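BZLF1 trans-activator protein (Human herpesvirus 4, PDB 2C9L) binds specific DNA sequences, including CpG-methylated ones, as a bZIP homodimer and switches Epstein-Barr virus from latency to the lytic cycle. Local coordinates at a contact of chain A with DNA. Residues are numbered along the deposited sequence; one frame, centred on the assembly and turned at random.

A contact of chain A with DNA. Residues 9-10, 13, 17. With nucleotides of chain C; nucleotides of chain B.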
# COMPACT_ATOMS: atom_id res chain seq x y z
N ASN A 9 -3.73 31.24 1.91
CA ASN A 9 -2.66 30.29 1.65
C ASN A 9 -2.44 29.36 2.84
O ASN A 9 -2.06 28.20 2.67
CB ASN A 9 -1.36 31.02 1.31
CG ASN A 9 -0.29 30.07 0.81
OD1 ASN A 9 0.78 29.95 1.39
ND2 ASN A 9 -0.59 29.38 -0.29
N ARG A 10 -2.66 29.87 4.04
CA ARG A 10 -2.49 29.05 5.23
C ARG A 10 -3.45 27.86 5.12
O ARG A 10 -3.10 26.73 5.43
CB ARG A 10 -2.78 29.85 6.49
CG ARG A 10 -2.43 29.14 7.79
CD ARG A 10 -2.80 29.99 8.99
NE ARG A 10 -2.34 31.37 8.83
CZ ARG A 10 -3.13 32.43 8.93
NH1 ARG A 10 -4.42 32.28 9.21
NH2 ARG A 10 -2.63 33.65 8.76
N ALA A 13 -2.37 25.47 2.26
CA ALA A 13 -1.21 24.65 2.64
C ALA A 13 -1.71 23.44 3.43
O ALA A 13 -1.35 22.31 3.11
CB ALA A 13 -0.22 25.47 3.49
N ARG A 17 -1.32 19.48 2.23
CA ARG A 17 -0.67 18.48 3.09
C ARG A 17 -1.60 17.34 3.53
O ARG A 17 -1.16 16.21 3.75
CB ARG A 17 -0.06 19.15 4.31
CG ARG A 17 1.23 19.91 3.99
CD ARG A 17 1.70 20.82 5.12
NE ARG A 17 2.96 21.46 4.73
CZ ARG A 17 3.30 22.71 5.02
NH1 ARG A 17 2.49 23.50 5.70
NH2 ARG A 17 4.47 23.18 4.61
P DT C 7 -1.81 19.94 -4.72
OP1 DT C 7 -1.79 18.69 -5.50
OP2 DT C 7 -2.36 19.94 -3.35
O5' DT C 7 -0.33 20.52 -4.65
C5' DT C 7 0.28 20.85 -5.89
C4' DT C 7 1.72 21.30 -5.78
O4' DT C 7 1.82 22.70 -5.43
C3' DT C 7 2.57 20.59 -4.72
O3' DT C 7 3.85 20.34 -5.29
C2' DT C 7 2.56 21.54 -3.52
C1' DT C 7 2.58 22.86 -4.23
N1 DT C 7 2.19 24.11 -3.54
C2 DT C 7 2.94 25.25 -3.75
O2 DT C 7 3.94 25.28 -4.45
N3 DT C 7 2.47 26.36 -3.11
C4 DT C 7 1.37 26.44 -2.28
O4 DT C 7 1.06 27.51 -1.77
C5 DT C 7 0.65 25.21 -2.09
C7 DT C 7 -0.55 25.20 -1.20
C6 DT C 7 1.09 24.12 -2.72
P DA C 9 11.39 21.25 -4.14
OP1 DA C 9 12.50 21.25 -5.12
OP2 DA C 9 11.06 20.01 -3.42
O5' DA C 9 11.62 22.40 -3.05
C5' DA C 9 11.88 23.70 -3.53
C4' DA C 9 12.12 24.72 -2.43
O4' DA C 9 10.87 25.10 -1.78
C3' DA C 9 13.02 24.26 -1.28
O3' DA C 9 13.85 25.34 -0.89
C2' DA C 9 12.05 23.79 -0.19
C1' DA C 9 10.94 24.79 -0.38
N9 DA C 9 9.61 24.47 0.14
C8 DA C 9 8.96 23.27 0.03
N7 DA C 9 7.78 23.27 0.60
C5 DA C 9 7.64 24.55 1.11
C6 DA C 9 6.60 25.18 1.82
N6 DA C 9 5.45 24.59 2.15
N1 DA C 9 6.79 26.47 2.19
C2 DA C 9 7.94 27.08 1.86
N3 DA C 9 8.99 26.59 1.19
C4 DA C 9 8.77 25.30 0.84
P DG B 10 -0.55 26.53 10.60
OP1 DG B 10 -1.51 26.97 11.64
OP2 DG B 10 -1.05 25.90 9.37
O5' DG B 10 0.34 27.79 10.17
C5' DG B 10 1.13 28.42 11.18
C4' DG B 10 2.09 29.46 10.64
O4' DG B 10 3.22 28.84 9.99
C3' DG B 10 1.52 30.41 9.58
O3' DG B 10 2.03 31.73 9.76
C2' DG B 10 1.92 29.78 8.25
C1' DG B 10 3.27 29.20 8.60
N9 DG B 10 3.68 28.03 7.83
C8 DG B 10 2.88 26.95 7.52
N7 DG B 10 3.49 26.06 6.80
C5 DG B 10 4.77 26.57 6.63
C6 DG B 10 5.87 26.03 5.93
O6 DG B 10 5.94 24.96 5.30
N1 DG B 10 6.98 26.87 6.01
C2 DG B 10 7.02 28.08 6.67
N2 DG B 10 8.19 28.75 6.62
N3 DG B 10 5.99 28.59 7.33
C4 DG B 10 4.91 27.79 7.26
P DT B 11 1.49 32.93 8.82
OP1 DT B 11 1.53 34.16 9.65
OP2 DT B 11 0.22 32.50 8.20
O5' DT B 11 2.57 33.04 7.65
C5' DT B 11 3.93 33.06 8.06
C4' DT B 11 4.93 33.10 6.92
O4' DT B 11 5.22 31.76 6.42
C3' DT B 11 4.50 33.86 5.66
O3' DT B 11 5.45 34.83 5.23
C2' DT B 11 4.08 32.80 4.64
C1' DT B 11 5.03 31.69 4.99
N1 DT B 11 4.63 30.34 4.56
C2 DT B 11 5.54 29.48 3.96
O2 DT B 11 6.71 29.76 3.76
N3 DT B 11 5.02 28.27 3.57
C4 DT B 11 3.71 27.85 3.73
O4 DT B 11 3.38 26.71 3.36
C5 DT B 11 2.82 28.81 4.35
C7 DT B 11 1.38 28.45 4.54
C6 DT B 11 3.32 29.98 4.73
P DC B 12 4.98 36.00 4.22
OP1 DC B 12 5.54 37.28 4.76
OP2 DC B 12 3.54 35.89 3.94
O5' DC B 12 5.78 35.63 2.89
C5' DC B 12 7.18 35.46 3.00
C4' DC B 12 7.80 34.80 1.78
O4' DC B 12 7.43 33.40 1.67
C3' DC B 12 7.38 35.41 0.44
O3' DC B 12 8.50 35.39 -0.44
C2' DC B 12 6.25 34.51 -0.05
C1' DC B 12 6.77 33.17 0.41
N1 DC B 12 5.82 32.07 0.53
C2 DC B 12 6.17 30.79 0.07
O2 DC B 12 7.31 30.59 -0.39
N3 DC B 12 5.25 29.80 0.12
C4 DC B 12 4.03 30.05 0.62
N4 DC B 12 3.15 29.04 0.65
C5 DC B 12 3.67 31.34 1.11
C6 DC B 12 4.58 32.30 1.04
O HOH W 1 -0.70 26.00 6.82
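Asn9, Arg10, Ala13 and Arg17 all lie on helix 6-48, with helical phi and psi, and point from neighbouring turns at paired bases and at the backbone of chain B. This is the basic region of the bZIP domain, seated in the major groove. Asn9 bridges bases of both strands. Its CG stands anti to the backbone N (chi1 -170°), which sends the amide toward the base edges. Asn9 OD1 accepts from the exocyclic amine N4 of DC12 of chain B at 2.6 Å, in the carbonyl plane and on a lone pair. Asn9 ND2 donates to the carbonyl O4 of DT7 of chain C at 2.9 Å, with the oxygen in the amide plane. The two bonds together fix which way round the amide sits. Arg10 turns to the phosphate instead. Its chain bends at chi3 (-47°) and brings the guanidinium side-on to DT11 of chain B. Arg10 NE and NH2 both donate to the phosphate oxygen OP2 of DT11 of chain B. Arg10 NE lies 2.9 Å from OP2 of DT11 and also makes a salt bridge with it. OP2 lies in the guanidinium plane. A water joins the Arg10 backbone O to OP2 of DG10 of chain B. Ala13 is engineered; the natural residue is serine. Ala13 CB packs on the thymine methyl C7 of DT11 of chain B at 3.5 Å. Ala13 CA faces the methyl C7 of DT7 of chain C at 3.9 Å. Arg17 reads guanine end-on. Its chain is extended from CG to NE and reaches the Hoogsteen edge of DG10 of chain B. Arg17 NH1 donates to the ring nitrogen N7 of DG10 at 3.0 Å, near the guanidinium plane. Arg17 NH2 donates a hydrogen bond to the carbonyl O6 of the same guanine, somewhat tilted from that plane, but its modelled distance is doubtfully short. Positions 13 and 17 serve methylation recognition in the natural protein. The site joins base reading to a phosphate anchor and sets the helix in the groove for sequence-specific binding.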